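PDB 6S6H: chromosome-partitioning protein ParB from Caulobacter vibrioides NA1000, which takes part in chromosome partition and binds DNA at the replication origin, here through its DNA-binding domain held on the centromeric parS site. Local coordinates for residues G8-V13 and E32-T37; E39-T44 and S50-T55; T55-A60 and A81-A86. All coordinates share one frame; numbering follows the deposited sequence.

Contact 1: residues G8-V13 and E32-T37; sequences GIIENV and EKFERT. With nucleotides of chain D.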
# COMPACT_ATOMS: atom_id res chain seq x y z
N GLY B 8 10.51 -21.12 -1.97
CA GLY B 8 11.38 -20.06 -1.43
C GLY B 8 11.55 -18.90 -2.40
O GLY B 8 11.51 -17.74 -1.96
N ILE B 9 11.74 -19.21 -3.69
CA ILE B 9 11.93 -18.21 -4.79
C ILE B 9 10.65 -17.37 -4.92
O ILE B 9 10.77 -16.13 -4.99
CB ILE B 9 12.30 -18.90 -6.11
CG1 ILE B 9 13.70 -19.52 -6.04
CG2 ILE B 9 12.17 -17.95 -7.29
CD1 ILE B 9 13.99 -20.51 -7.13
N ILE B 10 9.48 -18.03 -4.95
CA ILE B 10 8.15 -17.37 -5.06
C ILE B 10 7.93 -16.48 -3.83
O ILE B 10 7.56 -15.31 -4.01
CB ILE B 10 7.03 -18.42 -5.23
CG1 ILE B 10 7.14 -19.14 -6.58
CG2 ILE B 10 5.65 -17.79 -5.05
CD1 ILE B 10 6.43 -20.48 -6.63
N GLU B 11 8.19 -17.02 -2.63
CA GLU B 11 8.04 -16.32 -1.33
C GLU B 11 8.83 -15.01 -1.34
O GLU B 11 8.31 -14.00 -0.83
CB GLU B 11 8.51 -17.21 -0.18
CG GLU B 11 7.48 -18.25 0.23
CD GLU B 11 7.96 -19.21 1.31
OE1 GLU B 11 7.14 -19.57 2.17
OE2 GLU B 11 9.14 -19.58 1.30
N ASN B 12 10.05 -15.01 -1.90
CA ASN B 12 11.03 -13.91 -1.73
C ASN B 12 10.86 -12.83 -2.81
O ASN B 12 11.56 -11.81 -2.72
CB ASN B 12 12.47 -14.44 -1.66
CG ASN B 12 12.84 -14.89 -0.27
OD1 ASN B 12 13.48 -14.15 0.48
ND2 ASN B 12 12.41 -16.09 0.11
N VAL B 13 9.96 -13.02 -3.78
CA VAL B 13 9.67 -12.00 -4.82
C VAL B 13 9.27 -10.69 -4.13
O VAL B 13 9.87 -9.65 -4.47
CB VAL B 13 8.57 -12.48 -5.80
CG1 VAL B 13 8.06 -11.34 -6.69
CG2 VAL B 13 9.05 -13.65 -6.64
N GLU B 32 4.73 -19.63 -15.45
CA GLU B 32 5.07 -20.33 -16.72
C GLU B 32 5.95 -21.54 -16.41
O GLU B 32 5.48 -22.68 -16.59
CB GLU B 32 5.83 -19.41 -17.67
CG GLU B 32 4.96 -18.43 -18.44
CD GLU B 32 5.71 -17.71 -19.55
OE1 GLU B 32 5.48 -16.50 -19.72
OE2 GLU B 32 6.53 -18.37 -20.25
N LYS B 33 7.17 -21.30 -15.93
CA LYS B 33 8.28 -22.30 -15.87
C LYS B 33 7.95 -23.40 -14.85
O LYS B 33 8.26 -24.56 -15.15
CB LYS B 33 9.61 -21.60 -15.56
CG LYS B 33 10.75 -22.53 -15.19
CD LYS B 33 11.13 -23.53 -16.26
CE LYS B 33 12.11 -24.56 -15.74
NZ LYS B 33 12.86 -25.20 -16.84
N PHE B 34 7.35 -23.05 -13.71
CA PHE B 34 6.98 -24.03 -12.65
C PHE B 34 5.53 -24.50 -12.85
O PHE B 34 5.07 -25.34 -12.05
CB PHE B 34 7.18 -23.44 -11.25
CG PHE B 34 8.58 -22.98 -10.94
CD1 PHE B 34 9.68 -23.58 -11.54
CD2 PHE B 34 8.80 -21.98 -10.01
CE1 PHE B 34 10.96 -23.15 -11.24
CE2 PHE B 34 10.09 -21.56 -9.71
CZ PHE B 34 11.17 -22.14 -10.33
N GLU B 35 4.85 -23.97 -13.87
CA GLU B 35 3.49 -24.40 -14.29
C GLU B 35 2.55 -24.29 -13.09
O GLU B 35 1.92 -25.31 -12.74
CB GLU B 35 3.55 -25.81 -14.86
CG GLU B 35 4.57 -25.97 -15.97
CD GLU B 35 4.69 -27.40 -16.48
OE1 GLU B 35 5.75 -28.01 -16.23
OE2 GLU B 35 3.73 -27.89 -17.10
N ARG B 36 2.48 -23.11 -12.48
CA ARG B 36 1.66 -22.83 -11.27
C ARG B 36 0.60 -21.78 -11.63
O ARG B 36 0.90 -20.91 -12.47
CB ARG B 36 2.56 -22.38 -10.12
CG ARG B 36 3.69 -23.35 -9.79
CD ARG B 36 4.67 -22.84 -8.76
NE ARG B 36 4.24 -23.16 -7.40
CZ ARG B 36 4.81 -24.06 -6.60
NH1 ARG B 36 5.88 -24.74 -6.98
NH2 ARG B 36 4.31 -24.25 -5.39
N THR B 37 -0.59 -21.89 -11.03
CA THR B 37 -1.74 -20.98 -11.28
C THR B 37 -1.54 -19.67 -10.50
O THR B 37 -0.68 -19.63 -9.61
CB THR B 37 -3.07 -21.63 -10.88
OG1 THR B 37 -3.05 -21.90 -9.48
CG2 THR B 37 -3.36 -22.90 -11.65
P DT D 3 -4.49 -19.20 -14.28
OP1 DT D 3 -3.23 -19.36 -15.05
OP2 DT D 3 -4.45 -19.17 -12.80
O5' DT D 3 -5.20 -17.87 -14.80
C5' DT D 3 -5.63 -17.75 -16.18
C4' DT D 3 -6.57 -16.57 -16.34
O4' DT D 3 -7.80 -16.80 -15.61
C3' DT D 3 -6.03 -15.22 -15.85
O3' DT D 3 -5.96 -14.30 -16.95
C2' DT D 3 -7.02 -14.78 -14.79
C1' DT D 3 -8.27 -15.53 -15.21
N1 DT D 3 -9.28 -15.72 -14.15
C2 DT D 3 -10.52 -15.14 -14.33
O2 DT D 3 -10.80 -14.48 -15.32
N3 DT D 3 -11.41 -15.35 -13.31
C4 DT D 3 -11.20 -16.07 -12.15
O4 DT D 3 -12.10 -16.18 -11.33
C5 DT D 3 -9.88 -16.65 -12.02
C7 DT D 3 -9.56 -17.45 -10.80
C6 DT D 3 -9.00 -16.45 -13.01
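Ile-10 of helix 4-11 meets Arg-36 and, more loosely, Phe-34, in the last turn of helix 20-34. Its CB already points toward residues 32-37. From CB the side chain divides. CG2 is anti to the backbone N and packs on Thr-44 of helix 38-45. CG1 is anti to the carbonyl carbon (chi1 -67°), and a nearly extended chi2 of 159° carries CD1 to the other segment. This methyl does all the close touching. It lies 3.6 Å from CD of Arg-36 and 3.5 Å from NE of Arg-36. It sits over one face of the guanidinium, toward its rim. The same Ile-10 CD1 comes to the edge of the Phe-34 ring, 4.4 Å from CD2 of Phe-34.

The segment 32-37 is the link into the helix-turn-helix of the ParB DNA-binding domain. Helix 20-34 closes with a Schellman motif, with Glu-35 at positive phi. Thr-37 then serves as the N-cap of helix 38-45, its OG1 bonded to Asn-40 N. Thr-37 CB also packs 3.4 Å from OP2 of DT3 of chain D.

Arg-36 has polar partners on helix 4-11 and on helix 38-45, and these two bonds probably fix the rotation of the guanidinium. NH1 forms a salt bridge with Glu-6 of helix 4-11. NE gives a hydrogen bond to Asn-40 OD1 of helix 38-45.

Contact 2: residues E39-T44 and S50-T55; sequences ENIAQT and SHVANT. With nucleotides of chain D; nucleotides of chain C.
The two helices of the helix-turn-helix motif in the ParB DNA-binding domain pack through Val-52 on Ile-41 and Ala-42. Helix 38-45 is the first helix of the motif. Helix 49-57 is the recognition helix. Ala-42 and Val-52 are the residues whose CA atoms come nearest, 6.2 Å apart.

Both methyls of Val-52 meet CG2 of Ile-41. CG1 is anti to the backbone N (chi1 172°). CG2 also packs on Ala-42: it is 3.8 Å from Ala-42 CB and 4.1 Å from Ile-41 CG2. The Ile-41 and Val-52 side chains run at about a right angle. The rest of Ile-41 leads on to Tyr-27 and Met-31 of helix 20-34. The small side chain of Ala-42 is consistent with the close approach, and the joint is wholly apolar.

Other faces of the recognition helix meet DNA. His-51 CB lies 3.2 Å from OP2 of DA14 of chain C. Ala-53 CB packs 3.7 Å from C7, the methyl of DT5 of chain D. Ser-50 CB approaches O4 of the same thymine. Asn-54 OD1 lies 3.1 Å from C7 of DT5 of chain D. It also accepts a bond from Arg-57 NH1, which probably orients the amide. The other end is turned to the neighbouring base: Asn-54 ND2 donates to O4 of DT6 of chain D over 2.9 Å, with an N-H...O angle of 155°.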
# COMPACT_ATOMS: atom_id res chain seq x y z
N GLU B 39 -3.77 -18.69 -8.44
CA GLU B 39 -4.28 -19.18 -7.13
C GLU B 39 -3.13 -19.78 -6.31
O GLU B 39 -3.07 -19.50 -5.11
CB GLU B 39 -5.39 -20.22 -7.34
CG GLU B 39 -5.93 -20.82 -6.05
CD GLU B 39 -6.57 -19.82 -5.10
OE1 GLU B 39 -6.57 -20.09 -3.88
OE2 GLU B 39 -7.08 -18.79 -5.58
N ASN B 40 -2.28 -20.60 -6.94
CA ASN B 40 -1.14 -21.29 -6.28
C ASN B 40 -0.13 -20.25 -5.78
O ASN B 40 0.27 -20.35 -4.60
CB ASN B 40 -0.48 -22.32 -7.20
CG ASN B 40 0.80 -22.90 -6.63
OD1 ASN B 40 1.86 -22.27 -6.71
ND2 ASN B 40 0.72 -24.09 -6.06
N ILE B 41 0.26 -19.31 -6.64
CA ILE B 41 1.20 -18.19 -6.29
C ILE B 41 0.63 -17.44 -5.09
O ILE B 41 1.37 -17.27 -4.10
CB ILE B 41 1.43 -17.25 -7.49
CG1 ILE B 41 2.10 -17.97 -8.67
CG2 ILE B 41 2.23 -16.02 -7.06
CD1 ILE B 41 3.44 -18.59 -8.35
N ALA B 42 -0.63 -17.02 -5.17
CA ALA B 42 -1.37 -16.27 -4.13
C ALA B 42 -1.24 -16.99 -2.78
O ALA B 42 -0.82 -16.34 -1.81
CB ALA B 42 -2.81 -16.11 -4.53
N GLN B 43 -1.56 -18.29 -2.73
CA GLN B 43 -1.50 -19.11 -1.49
C GLN B 43 -0.05 -19.19 -1.00
O GLN B 43 0.15 -19.19 0.23
CB GLN B 43 -2.09 -20.50 -1.73
CG GLN B 43 -3.61 -20.51 -1.80
CD GLN B 43 -4.20 -21.90 -1.84
OE1 GLN B 43 -3.51 -22.90 -1.66
NE2 GLN B 43 -5.50 -21.97 -2.08
N THR B 44 0.93 -19.26 -1.91
CA THR B 44 2.38 -19.35 -1.59
C THR B 44 2.86 -18.06 -0.90
O THR B 44 3.60 -18.17 0.09
CB THR B 44 3.22 -19.63 -2.84
OG1 THR B 44 2.70 -20.79 -3.48
CG2 THR B 44 4.69 -19.84 -2.54
N SER B 50 -6.61 -12.20 -6.99
CA SER B 50 -6.86 -10.94 -7.74
C SER B 50 -5.65 -10.00 -7.63
O SER B 50 -5.33 -9.32 -8.63
CB SER B 50 -8.13 -10.27 -7.30
OG SER B 50 -8.11 -9.99 -5.91
N HIS B 51 -4.99 -9.95 -6.46
CA HIS B 51 -3.74 -9.19 -6.22
C HIS B 51 -2.66 -9.66 -7.21
O HIS B 51 -2.01 -8.80 -7.83
CB HIS B 51 -3.27 -9.34 -4.77
CG HIS B 51 -1.90 -8.79 -4.53
ND1 HIS B 51 -1.65 -7.44 -4.47
CD2 HIS B 51 -0.71 -9.41 -4.35
CE1 HIS B 51 -0.37 -7.24 -4.26
NE2 HIS B 51 0.23 -8.43 -4.19
N VAL B 52 -2.50 -10.98 -7.35
CA VAL B 52 -1.49 -11.61 -8.26
C VAL B 52 -1.83 -11.24 -9.70
O VAL B 52 -0.91 -10.81 -10.44
CB VAL B 52 -1.43 -13.14 -8.05
CG1 VAL B 52 -0.55 -13.82 -9.10
CG2 VAL B 52 -0.96 -13.50 -6.65
N ALA B 53 -3.11 -11.37 -10.08
CA ALA B 53 -3.64 -11.06 -11.42
C ALA B 53 -3.42 -9.58 -11.75
O ALA B 53 -2.87 -9.28 -12.82
CB ALA B 53 -5.11 -11.42 -11.48
N ASN B 54 -3.86 -8.68 -10.86
CA ASN B 54 -3.81 -7.21 -11.07
C ASN B 54 -2.34 -6.77 -11.18
O ASN B 54 -2.06 -5.90 -12.02
CB ASN B 54 -4.56 -6.45 -9.98
CG ASN B 54 -6.07 -6.44 -10.20
OD1 ASN B 54 -6.54 -6.51 -11.33
ND2 ASN B 54 -6.82 -6.34 -9.12
N THR B 55 -1.45 -7.36 -10.38
CA THR B 55 0.01 -7.07 -10.39
C THR B 55 0.55 -7.34 -11.80
O THR B 55 1.19 -6.44 -12.37
CB THR B 55 0.74 -7.86 -9.30
OG1 THR B 55 0.22 -7.46 -8.04
CG2 THR B 55 2.24 -7.63 -9.31
P DT D 5 -8.31 -6.97 -18.55
OP1 DT D 5 -8.68 -6.35 -19.85
OP2 DT D 5 -6.89 -6.96 -18.11
O5' DT D 5 -9.20 -6.32 -17.39
C5' DT D 5 -10.62 -6.22 -17.56
C4' DT D 5 -11.31 -5.87 -16.26
O4' DT D 5 -11.09 -6.88 -15.26
C3' DT D 5 -10.90 -4.55 -15.60
O3' DT D 5 -11.89 -3.57 -15.95
C2' DT D 5 -10.90 -4.86 -14.11
C1' DT D 5 -11.47 -6.27 -14.04
N1 DT D 5 -11.01 -7.12 -12.94
C2 DT D 5 -11.87 -7.33 -11.88
O2 DT D 5 -12.98 -6.81 -11.82
N3 DT D 5 -11.39 -8.15 -10.90
C4 DT D 5 -10.16 -8.78 -10.86
O4 DT D 5 -9.86 -9.49 -9.91
C5 DT D 5 -9.31 -8.53 -12.00
C7 DT D 5 -7.95 -9.17 -12.05
C6 DT D 5 -9.77 -7.72 -12.97
P DT D 6 -11.74 -2.04 -15.48
OP1 DT D 6 -12.31 -1.18 -16.55
OP2 DT D 6 -10.34 -1.82 -15.03
O5' DT D 6 -12.70 -1.96 -14.21
C5' DT D 6 -14.08 -2.36 -14.31
C4' DT D 6 -14.74 -2.30 -12.96
O4' DT D 6 -14.16 -3.31 -12.10
C3' DT D 6 -14.60 -0.97 -12.21
O3' DT D 6 -15.89 -0.58 -11.73
C2' DT D 6 -13.60 -1.27 -11.11
C1' DT D 6 -13.83 -2.75 -10.84
N1 DT D 6 -12.68 -3.51 -10.30
C2 DT D 6 -12.90 -4.36 -9.24
O2 DT D 6 -13.99 -4.50 -8.71
N3 DT D 6 -11.79 -5.05 -8.81
C4 DT D 6 -10.51 -4.97 -9.34
O4 DT D 6 -9.61 -5.65 -8.85
C5 DT D 6 -10.35 -4.07 -10.45
C7 DT D 6 -9.01 -3.92 -11.08
C6 DT D 6 -11.43 -3.39 -10.87
P DA C 14 -4.59 -9.32 -0.36
OP1 DA C 14 -4.34 -10.27 0.75
OP2 DA C 14 -4.06 -9.61 -1.72
O5' DA C 14 -6.16 -9.10 -0.41
C5' DA C 14 -6.86 -8.68 0.78
C4' DA C 14 -8.34 -8.61 0.52
O4' DA C 14 -8.62 -7.53 -0.41
C3' DA C 14 -8.96 -9.85 -0.10
O3' DA C 14 -10.28 -9.95 0.44
C2' DA C 14 -8.98 -9.53 -1.58
C1' DA C 14 -9.28 -8.05 -1.56
N9 DA C 14 -8.80 -7.29 -2.72
C8 DA C 14 -7.62 -7.44 -3.41
N7 DA C 14 -7.47 -6.58 -4.39
C5 DA C 14 -8.62 -5.81 -4.33
C6 DA C 14 -9.07 -4.72 -5.10
N6 DA C 14 -8.39 -4.21 -6.12
N1 DA C 14 -10.27 -4.18 -4.79
C2 DA C 14 -10.96 -4.70 -3.76
N3 DA C 14 -10.64 -5.72 -2.96
C4 DA C 14 -9.45 -6.23 -3.30

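Contact 3: residues T55-A60 and A81-A86; sequences TMRLLA and AIAAAA. With nucleotides of chain D.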
# COMPACT_ATOMS: atom_id res chain seq x y z
N THR B 55 -1.45 -7.36 -10.38
CA THR B 55 0.01 -7.07 -10.39
C THR B 55 0.55 -7.34 -11.80
O THR B 55 1.19 -6.44 -12.37
CB THR B 55 0.74 -7.86 -9.30
OG1 THR B 55 0.22 -7.46 -8.04
CG2 THR B 55 2.24 -7.63 -9.31
N MET B 56 0.28 -8.53 -12.36
CA MET B 56 0.85 -8.97 -13.67
C MET B 56 0.19 -8.22 -14.83
O MET B 56 0.91 -7.93 -15.82
CB MET B 56 0.69 -10.48 -13.85
CG MET B 56 1.62 -11.28 -12.95
SD MET B 56 1.46 -13.07 -13.13
CE MET B 56 -0.30 -13.27 -12.83
N ARG B 57 -1.10 -7.88 -14.72
CA ARG B 57 -1.86 -7.10 -15.74
C ARG B 57 -1.11 -5.80 -16.09
O ARG B 57 -1.24 -5.35 -17.25
CB ARG B 57 -3.27 -6.77 -15.24
CG ARG B 57 -4.28 -7.89 -15.44
CD ARG B 57 -5.67 -7.51 -14.97
NE ARG B 57 -6.17 -6.34 -15.68
CZ ARG B 57 -6.64 -5.22 -15.12
NH1 ARG B 57 -6.72 -5.09 -13.81
NH2 ARG B 57 -7.03 -4.22 -15.90
N LEU B 58 -0.36 -5.23 -15.14
CA LEU B 58 0.39 -3.95 -15.29
C LEU B 58 1.44 -4.06 -16.40
O LEU B 58 1.82 -3.01 -16.95
CB LEU B 58 1.06 -3.58 -13.96
CG LEU B 58 0.11 -3.26 -12.80
CD1 LEU B 58 0.90 -3.05 -11.52
CD2 LEU B 58 -0.74 -2.04 -13.11
N LEU B 59 1.92 -5.28 -16.70
CA LEU B 59 2.95 -5.52 -17.75
C LEU B 59 2.36 -5.21 -19.14
O LEU B 59 3.16 -4.93 -20.05
CB LEU B 59 3.43 -6.97 -17.67
CG LEU B 59 4.20 -7.34 -16.40
CD1 LEU B 59 4.39 -8.85 -16.32
CD2 LEU B 59 5.54 -6.62 -16.34
N ALA B 60 1.04 -5.27 -19.30
CA ALA B 60 0.31 -5.00 -20.56
C ALA B 60 0.22 -3.49 -20.83
O ALA B 60 -0.12 -3.12 -21.97
CB ALA B 60 -1.06 -5.62 -20.51
N ALA B 81 -6.00 1.38 -12.47
CA ALA B 81 -7.30 2.07 -12.65
C ALA B 81 -7.52 2.47 -14.12
O ALA B 81 -8.69 2.61 -14.50
CB ALA B 81 -7.38 3.27 -11.74
N ILE B 82 -6.45 2.64 -14.91
CA ILE B 82 -6.50 3.09 -16.33
C ILE B 82 -6.05 1.98 -17.28
O ILE B 82 -5.93 2.26 -18.49
CB ILE B 82 -5.66 4.37 -16.52
CG1 ILE B 82 -4.17 4.13 -16.28
CG2 ILE B 82 -6.19 5.50 -15.66
CD1 ILE B 82 -3.28 5.28 -16.70
N ALA B 83 -5.82 0.76 -16.77
CA ALA B 83 -5.21 -0.38 -17.51
C ALA B 83 -6.12 -0.86 -18.65
O ALA B 83 -5.58 -1.26 -19.69
CB ALA B 83 -4.88 -1.51 -16.56
N ALA B 84 -7.44 -0.82 -18.44
CA ALA B 84 -8.48 -1.30 -19.39
C ALA B 84 -9.13 -0.11 -20.11
O ALA B 84 -10.29 -0.25 -20.52
CB ALA B 84 -9.50 -2.12 -18.66
N ALA B 85 -8.42 1.01 -20.23
CA ALA B 85 -8.90 2.26 -20.88
C ALA B 85 -8.44 2.27 -22.34
O ALA B 85 -7.45 1.59 -22.66
CB ALA B 85 -8.39 3.46 -20.13
N ALA B 86 -9.14 3.05 -23.19
CA ALA B 86 -8.85 3.20 -24.64
C ALA B 86 -7.46 3.83 -24.84
O ALA B 86 -6.68 3.29 -25.64
CB ALA B 86 -9.93 4.02 -25.30
P DT D 5 -8.31 -6.97 -18.55
OP1 DT D 5 -8.68 -6.35 -19.85
OP2 DT D 5 -6.89 -6.96 -18.11
O5' DT D 5 -9.20 -6.32 -17.39
C5' DT D 5 -10.62 -6.22 -17.56
C4' DT D 5 -11.31 -5.87 -16.26
O4' DT D 5 -11.09 -6.88 -15.26
C3' DT D 5 -10.90 -4.55 -15.60
O3' DT D 5 -11.89 -3.57 -15.95
C2' DT D 5 -10.90 -4.86 -14.11
C1' DT D 5 -11.47 -6.27 -14.04
N1 DT D 5 -11.01 -7.12 -12.94
C2 DT D 5 -11.87 -7.33 -11.88
O2 DT D 5 -12.98 -6.81 -11.82
N3 DT D 5 -11.39 -8.15 -10.90
C4 DT D 5 -10.16 -8.78 -10.86
O4 DT D 5 -9.86 -9.49 -9.91
C5 DT D 5 -9.31 -8.53 -12.00
C7 DT D 5 -7.95 -9.17 -12.05
C6 DT D 5 -9.77 -7.72 -12.97
P DT D 6 -11.74 -2.04 -15.48
OP1 DT D 6 -12.31 -1.18 -16.55
OP2 DT D 6 -10.34 -1.82 -15.03
O5' DT D 6 -12.70 -1.96 -14.21
C5' DT D 6 -14.08 -2.36 -14.31
C4' DT D 6 -14.74 -2.30 -12.96
O4' DT D 6 -14.16 -3.31 -12.10
C3' DT D 6 -14.60 -0.97 -12.21
O3' DT D 6 -15.89 -0.58 -11.73
C2' DT D 6 -13.60 -1.27 -11.11
C1' DT D 6 -13.83 -2.75 -10.84
N1 DT D 6 -12.68 -3.51 -10.30
C2 DT D 6 -12.90 -4.36 -9.24
O2 DT D 6 -13.99 -4.50 -8.71
N3 DT D 6 -11.79 -5.05 -8.81
C4 DT D 6 -10.51 -4.97 -9.34
O4 DT D 6 -9.61 -5.65 -8.85
C5 DT D 6 -10.35 -4.07 -10.45
C7 DT D 6 -9.01 -3.92 -11.08
C6 DT D 6 -11.43 -3.39 -10.87
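Arg-57 reaches Ala-83 by a chain that runs straight and then bends. CG is anti to the carbonyl carbon and chi2 is extended. At chi3 (59°) the chain turns, and the guanidinium swings in between the loop 81-86 and the DNA. NH2 of Arg-57 then lies 3.5 Å from CB of Ala-83, meeting the methyl obliquely. Ala-84 CB is more distant, 4.3 Å from the same NH2.

A type I beta turn, Ile-82 to Ala-85, presents the two methyls. It is closed by a bond from Ala-85 N to Ile-82 O. Ala-83 and Ala-84 are its two corner residues. The CB of Ala-83 points toward Arg-57, while Ile-82 turns the other way into helices 88-98 and 102-110. The contact therefore joins the end of the recognition helix, 49-57, to the helices that follow the helix-turn-helix.

The DNA strand of chain D lies alongside the guanidinium. Arg-57 NE gives a hydrogen bond to OP2 of DT5 of chain D, 2.6 Å long with an N-H...O angle of 147°. O5' of that nucleotide lies over one face of the guanidinium. NH1 of Arg-57 is 3.8 Å from C7 of DT6 of chain D. On the loop side, Ala-84 CB packs 3.6 Å from OP1 of DT6 of chain D.

The NE of Arg-57 is thus paired with a phosphate oxygen, while the loop meets the arginine with methyl groups. The phosphate probably stabilises the charge. Protein and DNA together fix where the arginine lies.

How the contacts relate
Contact 2 is the buried one, an apolar joint inside the helix-turn-helix. Contacts 1 and 3 are partly buried, and each sets an arginine against aliphatic methyls. The charges are answered differently: Arg-36 in contact 1 by protein side chains, Arg-57 in contact 3 largely by a DNA phosphate. Contacts 1 and 2 touch, through Ile-10 against Ile-41 and Thr-44, and their centres are 11 Å apart. Contacts 2 and 3 share Thr-55 and helix 49-57, with centres 16 Å apart. That helix carries base contacts from Ser-50 to Asn-54 and the phosphate contact of Arg-57 near its end. Contact 1 lies farthest from the centre of the chain, and contact 3 almost at it.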